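Local coordinates for protein GCN5-related N-acetyltransferase (PDB 7N1L) that probably transfers an acyl group, most likely acetyl from acetyl-CoA as in other GNAT enzymes, to an acceptor that may be a ribosomal protein, at residues A[87-92]-A[123-128]; A[104-109]-A[138-143]. All blocks are in the same frame, centred on the assembly; numbering follows the deposited sequence.

Interaction 1. Residues A[87-92]-A[123-128]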
ATOM      1  N   GLY A  87      12.073 -15.988  -9.755  1.00 33.55           N
ATOM      2  CA  GLY A  87      11.692 -14.595  -9.530  1.00 30.12           C
ATOM      3  C   GLY A  87      10.312 -14.474  -8.901  1.00 30.18           C
ATOM      4  O   GLY A  87       9.550 -15.441  -8.860  1.00 29.47           O
ATOM      5  N   PHE A  88      10.016 -13.296  -8.335  1.00 29.27           N
ATOM      6  CA  PHE A  88       8.661 -13.039  -7.847  1.00 28.58           C
ATOM      7  C   PHE A  88       8.392 -11.542  -7.792  1.00 30.27           C
ATOM      8  O   PHE A  88       9.318 -10.724  -7.788  1.00 28.67           O
ATOM      9  CB  PHE A  88       8.387 -13.667  -6.472  1.00 26.65           C
ATOM     10  CG  PHE A  88       9.122 -13.020  -5.324  1.00 27.11           C
ATOM     11  CD1 PHE A  88       8.594 -11.905  -4.668  1.00 27.96           C
ATOM     12  CD2 PHE A  88      10.309 -13.556  -4.854  1.00 26.68           C
ATOM     13  CE1 PHE A  88       9.249 -11.340  -3.589  1.00 24.15           C
ATOM     14  CE2 PHE A  88      10.965 -12.997  -3.777  1.00 28.22           C
ATOM     15  CZ  PHE A  88      10.427 -11.884  -3.139  1.00 27.02           C
ATOM     16  N   VAL A  89       7.103 -11.194  -7.768  1.00 28.76           N
ATOM     17  CA  VAL A  89       6.677  -9.840  -7.434  1.00 28.65           C
ATOM     18  C   VAL A  89       5.448  -9.960  -6.545  1.00 28.89           C
ATOM     19  O   VAL A  89       4.530 -10.733  -6.849  1.00 30.12           O
ATOM     20  CB  VAL A  89       6.400  -8.957  -8.675  1.00 25.35           C
ATOM     21  CG1 VAL A  89       5.320  -9.532  -9.556  1.00 27.39           C
ATOM     22  CG2 VAL A  89       6.024  -7.551  -8.243  1.00 28.18           C
ATOM     23  N   ILE A  90       5.454  -9.222  -5.431  1.00 27.80           N
ATOM     24  CA  ILE A  90       4.356  -9.166  -4.468  1.00 27.89           C
ATOM     25  C   ILE A  90       3.568  -7.887  -4.709  1.00 29.37           C
ATOM     26  O   ILE A  90       4.154  -6.797  -4.770  1.00 26.12           O
ATOM     27  CB  ILE A  90       4.887  -9.208  -3.024  1.00 29.02           C
ATOM     28  CG1 ILE A  90       5.648 -10.515  -2.764  1.00 27.96           C
ATOM     29  CG2 ILE A  90       3.739  -9.052  -2.014  1.00 26.82           C
ATOM     30  CD1 ILE A  90       6.456 -10.503  -1.452  1.00 24.70           C
ATOM     31  N   PHE A  91       2.244  -8.005  -4.837  1.00 29.69           N
ATOM     32  CA  PHE A  91       1.416  -6.846  -5.150  1.00 25.82           C
ATOM     33  C   PHE A  91       0.106  -6.882  -4.391  1.00 28.35           C
ATOM     34  O   PHE A  91      -0.390  -7.948  -4.018  1.00 28.01           O
ATOM     35  CB  PHE A  91       1.116  -6.754  -6.643  1.00 27.32           C
ATOM     36  CG  PHE A  91       0.262  -7.862  -7.179  1.00 26.98           C
ATOM     37  CD1 PHE A  91       0.828  -9.090  -7.521  1.00 29.80           C
ATOM     38  CD2 PHE A  91      -1.088  -7.665  -7.428  1.00 28.84           C
ATOM     39  CE1 PHE A  91       0.042 -10.113  -8.063  1.00 27.16           C
ATOM     40  CE2 PHE A  91      -1.875  -8.681  -7.961  1.00 24.09           C
ATOM     41  CZ  PHE A  91      -1.306  -9.900  -8.278  1.00 27.46           C
ATOM     42  N   TYR A  92      -0.486  -5.693  -4.237  1.00 27.74           N
ATOM     43  CA  TYR A  92      -1.760  -5.531  -3.562  1.00 25.47           C
ATOM     44  C   TYR A  92      -2.768  -4.959  -4.542  1.00 26.73           C
ATOM     45  O   TYR A  92      -2.453  -4.048  -5.306  1.00 30.61           O
ATOM     46  CB  TYR A  92      -1.626  -4.630  -2.330  1.00 27.24           C
ATOM     47  CG  TYR A  92      -0.422  -5.018  -1.519  1.00 26.90           C
ATOM     48  CD1 TYR A  92      -0.347  -6.261  -0.928  1.00 28.91           C
ATOM     49  CD2 TYR A  92       0.595  -4.130  -1.284  1.00 28.11           C
ATOM     50  CE1 TYR A  92       0.749  -6.652  -0.208  1.00 27.68           C
ATOM     51  CE2 TYR A  92       1.690  -4.503  -0.542  1.00 31.34           C
ATOM     52  CZ  TYR A  92       1.763  -5.779  -0.012  1.00 29.51           C
ATOM     53  OH  TYR A  92       2.848  -6.179   0.755  1.00 32.48           O
ATOM     54  N   ALA A 123       9.550  -8.609 -17.176  1.00 28.30           N
ATOM     55  CA  ALA A 123       8.478  -9.498 -17.600  1.00 31.46           C
ATOM     56  C   ALA A 123       7.412  -9.638 -16.510  1.00 30.07           C
ATOM     57  O   ALA A 123       6.214  -9.674 -16.808  1.00 30.75           O
ATOM     58  CB  ALA A 123       9.056 -10.855 -18.017  1.00 32.25           C
ATOM     59  N   LEU A 124       7.827  -9.677 -15.238  1.00 30.63           N
ATOM     60  CA  LEU A 124       6.882  -9.758 -14.130  1.00 27.43           C
ATOM     61  C   LEU A 124       6.002  -8.508 -14.034  1.00 31.46           C
ATOM     62  O   LEU A 124       4.803  -8.609 -13.735  1.00 28.77           O
ATOM     63  CB  LEU A 124       7.639  -9.990 -12.815  1.00 29.56           C
ATOM     64  CG  LEU A 124       8.214 -11.402 -12.577  1.00 34.67           C
ATOM     65  CD1 LEU A 124       9.247 -11.394 -11.440  1.00 28.11           C
ATOM     66  CD2 LEU A 124       7.081 -12.436 -12.307  1.00 29.39           C
ATOM     67  N   ILE A 125       6.595  -7.319 -14.186  1.00 29.26           N
ATOM     68  CA  ILE A 125       5.797  -6.101 -14.131  1.00 29.29           C
ATOM     69  C   ILE A 125       4.860  -6.021 -15.334  1.00 31.92           C
ATOM     70  O   ILE A 125       3.704  -5.595 -15.203  1.00 32.96           O
ATOM     71  CB  ILE A 125       6.703  -4.860 -14.030  1.00 28.73           C
ATOM     72  CG1 ILE A 125       7.515  -4.881 -12.725  1.00 26.86           C
ATOM     73  CG2 ILE A 125       5.854  -3.617 -14.029  1.00 24.37           C
ATOM     74  CD1 ILE A 125       6.649  -4.799 -11.470  1.00 25.31           C
ATOM     75  N   ASP A 126       5.319  -6.482 -16.507  1.00 31.97           N
ATOM     76  CA  ASP A 126       4.484  -6.470 -17.707  1.00 31.93           C
ATOM     77  C   ASP A 126       3.231  -7.316 -17.518  1.00 33.78           C
ATOM     78  O   ASP A 126       2.133  -6.904 -17.903  1.00 36.16           O
ATOM     79  CB  ASP A 126       5.259  -6.987 -18.930  1.00 28.94           C
ATOM     80  CG  ASP A 126       6.199  -5.952 -19.536  1.00 32.30           C
ATOM     81  OD1 ASP A 126       6.157  -4.780 -19.147  1.00 35.73           O
ATOM     82  OD2 ASP A 126       6.955  -6.303 -20.461  1.00 38.00           O
ATOM     83  N   VAL A 127       3.385  -8.529 -16.973  1.00 32.06           N
ATOM     84  CA  VAL A 127       2.231  -9.388 -16.710  1.00 30.93           C
ATOM     85  C   VAL A 127       1.288  -8.727 -15.715  1.00 33.97           C
ATOM     86  O   VAL A 127       0.062  -8.744 -15.884  1.00 35.88           O
ATOM     87  CB  VAL A 127       2.691 -10.768 -16.209  1.00 31.69           C
ATOM     88  CG1 VAL A 127       1.493 -11.544 -15.623  1.00 30.91           C
ATOM     89  CG2 VAL A 127       3.356 -11.567 -17.332  1.00 28.00           C
ATOM     90  N   LEU A 128       1.846  -8.119 -14.674  1.00 30.02           N
ATOM     91  CA  LEU A 128       1.029  -7.415 -13.704  1.00 31.33           C
ATOM     92  C   LEU A 128       0.271  -6.257 -14.340  1.00 34.96           C
ATOM     93  O   LEU A 128      -0.920  -6.056 -14.064  1.00 32.45           O
ATOM     94  CB  LEU A 128       1.916  -6.906 -12.581  1.00 29.87           C
ATOM     95  CG  LEU A 128       1.188  -6.496 -11.320  1.00 32.03           C
ATOM     96  CD1 LEU A 128       0.197  -7.594 -10.784  1.00 31.74           C
ATOM     97  CD2 LEU A 128       2.244  -6.114 -10.317  1.00 29.40           C
TER
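V89 and F91 of strand 87-92 face L124 and L128 of helix 123-128, whose axis passes 8.8 Å from that of the strand with the N-to-C directions 40° apart; the CA atoms of V89 and L124 lie 6.7 Å from each other. At the end of the contact near L128, the leucine sets one methyl squarely on the aromatic ring of F91: CD1 of L128 stands 3.4 Å from the centroid of the F91 ring and 3° off its normal, a CH-pi contact over the middle of the face. With CG of L128 opposite the backbone N across the CA-CB bond (chi1 -164°), CD1 is turned over the ring and CD2 comes to rest 3.9 Å from F91 CB. V89 and L124 pass flank to flank, each heading toward the other's backbone, with V89 CG1 4.0 Å from L124 CB. The tip of L124 goes on to the strand backbone, where its CD1 sits 3.7 Å from F88 O, beside G87. The other branch of V89, CG2, meets CD1 of I125 more loosely at 4.3 Å. I30 and L32 of strand 28-32 and W137 extend this apolar layer, while F88 points to the opposite face of the sheet and meets F41 edge-to-face. Every touching residue is buried: helix 120-129 lies on the central antiparallel strands, as expected for the alpha/beta core of the GNAT fold.

Interaction 2. Residues A[104-109]-A[138-143]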
ATOM      1  N   GLY A 104      -3.158  -1.159  -8.329  1.00 29.45           N
ATOM      2  CA  GLY A 104      -2.189  -2.146  -7.865  1.00 26.56           C
ATOM      3  C   GLY A 104      -0.990  -1.490  -7.198  1.00 27.42           C
ATOM      4  O   GLY A 104      -0.557  -0.407  -7.584  1.00 31.77           O
ATOM      5  N   GLN A 105      -0.411  -2.167  -6.212  1.00 25.04           N
ATOM      6  CA  GLN A 105       0.729  -1.603  -5.496  1.00 25.70           C
ATOM      7  C   GLN A 105       1.773  -2.690  -5.315  1.00 26.89           C
ATOM      8  O   GLN A 105       1.454  -3.771  -4.809  1.00 25.72           O
ATOM      9  CB  GLN A 105       0.317  -1.021  -4.144  1.00 22.84           C
ATOM     10  CG  GLN A 105       1.492  -0.459  -3.307  1.00 27.32           C
ATOM     11  CD  GLN A 105       1.028   0.119  -1.963  1.00 24.33           C
ATOM     12  OE1 GLN A 105      -0.006   0.759  -1.904  1.00 21.04           O
ATOM     13  NE2 GLN A 105       1.783  -0.122  -0.896  1.00 23.21           N
ATOM     14  N   VAL A 106       2.993  -2.415  -5.789  1.00 26.99           N
ATOM     15  CA  VAL A 106       4.136  -3.321  -5.693  1.00 26.16           C
ATOM     16  C   VAL A 106       5.152  -2.717  -4.734  1.00 26.40           C
ATOM     17  O   VAL A 106       5.673  -1.621  -4.982  1.00 28.10           O
ATOM     18  CB  VAL A 106       4.800  -3.551  -7.060  1.00 28.66           C
ATOM     19  CG1 VAL A 106       6.080  -4.363  -6.885  1.00 25.60           C
ATOM     20  CG2 VAL A 106       3.852  -4.214  -8.030  1.00 27.40           C
ATOM     21  N   ASP A 107       5.494  -3.452  -3.693  1.00 23.66           N
ATOM     22  CA  ASP A 107       6.544  -3.050  -2.771  1.00 24.92           C
ATOM     23  C   ASP A 107       7.774  -3.932  -2.867  1.00 25.59           C
ATOM     24  O   ASP A 107       8.795  -3.611  -2.260  1.00 27.10           O
ATOM     25  CB  ASP A 107       6.022  -3.071  -1.320  1.00 30.26           C
ATOM     26  CG  ASP A 107       4.921  -2.020  -1.056  1.00 30.75           C
ATOM     27  OD1 ASP A 107       4.779  -1.064  -1.824  1.00 30.66           O
ATOM     28  OD2 ASP A 107       4.163  -2.182  -0.092  1.00 37.89           O
ATOM     29  N   HIS A 108       7.677  -5.080  -3.533  1.00 27.01           N
ATOM     30  CA  HIS A 108       8.749  -6.059  -3.483  1.00 28.18           C
ATOM     31  C   HIS A 108       8.842  -6.805  -4.800  1.00 28.65           C
ATOM     32  O   HIS A 108       7.872  -7.429  -5.243  1.00 27.22           O
ATOM     33  CB  HIS A 108       8.516  -7.059  -2.343  1.00 30.04           C
ATOM     34  CG  HIS A 108       8.220  -6.420  -1.023  1.00 28.76           C
ATOM     35  ND1 HIS A 108       9.195  -5.820  -0.252  1.00 30.06           N
ATOM     36  CD2 HIS A 108       7.055  -6.269  -0.347  1.00 29.03           C
ATOM     37  CE1 HIS A 108       8.644  -5.349   0.854  1.00 29.86           C
ATOM     38  NE2 HIS A 108       7.349  -5.599   0.815  1.00 28.87           N
ATOM     39  N   ILE A 109      10.039  -6.796  -5.375  1.00 29.20           N
ATOM     40  CA  ILE A 109      10.347  -7.557  -6.573  1.00 26.82           C
ATOM     41  C   ILE A 109      11.723  -8.153  -6.359  1.00 30.46           C
ATOM     42  O   ILE A 109      12.553  -7.580  -5.647  1.00 29.54           O
ATOM     43  CB  ILE A 109      10.286  -6.684  -7.840  1.00 28.23           C
ATOM     44  CG1 ILE A 109      10.298  -7.562  -9.092  1.00 27.91           C
ATOM     45  CG2 ILE A 109      11.381  -5.580  -7.822  1.00 23.84           C
ATOM     46  CD1 ILE A 109       9.719  -6.872 -10.305  1.00 26.14           C
ATOM     47  N   SER A 138      -6.821   1.889 -12.291  1.00 30.48           N
ATOM     48  CA  SER A 138      -6.450   3.156 -12.906  1.00 33.82           C
ATOM     49  C   SER A 138      -4.943   3.358 -12.927  1.00 33.00           C
ATOM     50  O   SER A 138      -4.453   4.210 -13.674  1.00 36.98           O
ATOM     51  CB  SER A 138      -7.110   4.329 -12.176  1.00 36.02           C
ATOM     52  OG  SER A 138      -6.608   4.431 -10.858  1.00 38.50           O
ATOM     53  N   LYS A 139      -4.204   2.641 -12.084  1.00 32.49           N
ATOM     54  CA  LYS A 139      -2.757   2.787 -12.044  1.00 32.77           C
ATOM     55  C   LYS A 139      -2.122   1.587 -11.355  1.00 30.70           C
ATOM     56  O   LYS A 139      -2.775   0.823 -10.646  1.00 30.56           O
ATOM     57  CB  LYS A 139      -2.337   4.078 -11.330  1.00 34.03           C
ATOM     58  CG  LYS A 139      -2.846   4.237  -9.900  1.00 32.09           C
ATOM     59  CD  LYS A 139      -2.432   5.620  -9.375  1.00 36.04           C
ATOM     60  CE  LYS A 139      -2.893   5.867  -7.951  1.00 40.89           C
ATOM     61  NZ  LYS A 139      -4.341   6.242  -7.860  1.00 41.44           N
ATOM     62  N   LEU A 140      -0.811   1.487 -11.530  1.00 29.21           N
ATOM     63  CA  LEU A 140       0.042   0.564 -10.807  1.00 26.58           C
ATOM     64  C   LEU A 140       1.121   1.395 -10.124  1.00 29.58           C
ATOM     65  O   LEU A 140       1.857   2.122 -10.795  1.00 29.49           O
ATOM     66  CB  LEU A 140       0.651  -0.458 -11.758  1.00 28.28           C
ATOM     67  CG  LEU A 140       1.669  -1.416 -11.196  1.00 26.29           C
ATOM     68  CD1 LEU A 140       1.069  -2.134 -10.027  1.00 28.08           C
ATOM     69  CD2 LEU A 140       2.088  -2.428 -12.325  1.00 30.39           C
ATOM     70  N   VAL A 141       1.128   1.389  -8.794  1.00 26.06           N
ATOM     71  CA  VAL A 141       2.121   2.094  -8.006  1.00 24.48           C
ATOM     72  C   VAL A 141       3.283   1.149  -7.727  1.00 24.65           C
ATOM     73  O   VAL A 141       3.082   0.045  -7.208  1.00 26.36           O
ATOM     74  CB  VAL A 141       1.502   2.604  -6.694  1.00 27.51           C
ATOM     75  CG1 VAL A 141       2.587   3.075  -5.724  1.00 24.63           C
ATOM     76  CG2 VAL A 141       0.484   3.700  -6.988  1.00 26.91           C
ATOM     77  N   LEU A 142       4.504   1.605  -7.992  1.00 24.50           N
ATOM     78  CA  LEU A 142       5.695   0.800  -7.777  1.00 25.45           C
ATOM     79  C   LEU A 142       6.574   1.495  -6.758  1.00 25.07           C
ATOM     80  O   LEU A 142       7.079   2.591  -7.023  1.00 27.37           O
ATOM     81  CB  LEU A 142       6.474   0.585  -9.078  1.00 26.31           C
ATOM     82  CG  LEU A 142       5.718   0.078 -10.321  1.00 28.32           C
ATOM     83  CD1 LEU A 142       6.588   0.182 -11.559  1.00 23.99           C
ATOM     84  CD2 LEU A 142       5.240  -1.346 -10.112  1.00 24.85           C
ATOM     85  N   ASN A 143       6.796   0.843  -5.621  1.00 23.22           N
ATOM     86  CA  ASN A 143       7.638   1.372  -4.553  1.00 24.88           C
ATOM     87  C   ASN A 143       8.955   0.598  -4.506  1.00 25.65           C
ATOM     88  O   ASN A 143       8.958  -0.625  -4.364  1.00 27.51           O
ATOM     89  CB  ASN A 143       6.897   1.295  -3.215  1.00 26.17           C
ATOM     90  CG  ASN A 143       5.677   2.229  -3.172  1.00 24.03           C
ATOM     91  OD1 ASN A 143       5.759   3.384  -3.594  1.00 24.54           O
ATOM     92  ND2 ASN A 143       4.545   1.711  -2.722  1.00 22.24           N
TER
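N143 and D107 both hold CG beside the backbone N (chi1 -67° and -66°), so the two short side chains run alongside each other. N143 ND2 thereby reaches D107 OD1 at 2.9 Å in a nearly straight bond, with the oxygen in the amide plane of N143. Q105, its chain extended as far as CD, brings NE2 to both carboxylate oxygens of D107, 3.3 Å from OD1 and 3.2 Å from OD2, each through its syn lone pair. OD1 thus accepts two donors, which helps fix the rotation of the carboxylate. The same amides also serve the second subunit: Q105 NE2 bonds to OE1 of its Q105, and N143 OD1 to its S166. Between the backbones, V141 N donates to G104 O at 2.7 Å, while V106 N donates to V141 O and V106 O accepts from N143 N. On the other face V106 CB packs 3.8 Å from L142 CD2, and L140 CD1 lies 3.4 Å from G104 O. Strand 137-144 also pairs antiparallel with a strand of the second subunit. Beyond D107 and N143 this parallel pair ends its contact, consistent with the V-shaped splay that receives acetyl-CoA in GNAT enzymes.

Interactions 1 and 2 have centres about 9 Å apart and share one mixed sheet, in which strands 84-96 and 101-111 are antiparallel neighbours. Their segments alternate along the chain: 87-92, 104-109, 123-128, 138-143. The two contacts join directly, since Y92 N lies 2.8 Å from Q105 O and I90 N 3.0 Å from H108 O, both probable hydrogen bonds. Helix 120-129 falls between strands 101-111 and 137-144 in sequence, within a beta-alpha-beta crossover, and its L128 also packs on V106. One apolar layer therefore serves both contacts. Both also reach the second subunit: I90, Y92 and I125 pack on it, and strand 137-144 pairs with one of its strands, so the sheet carries on across the dimer.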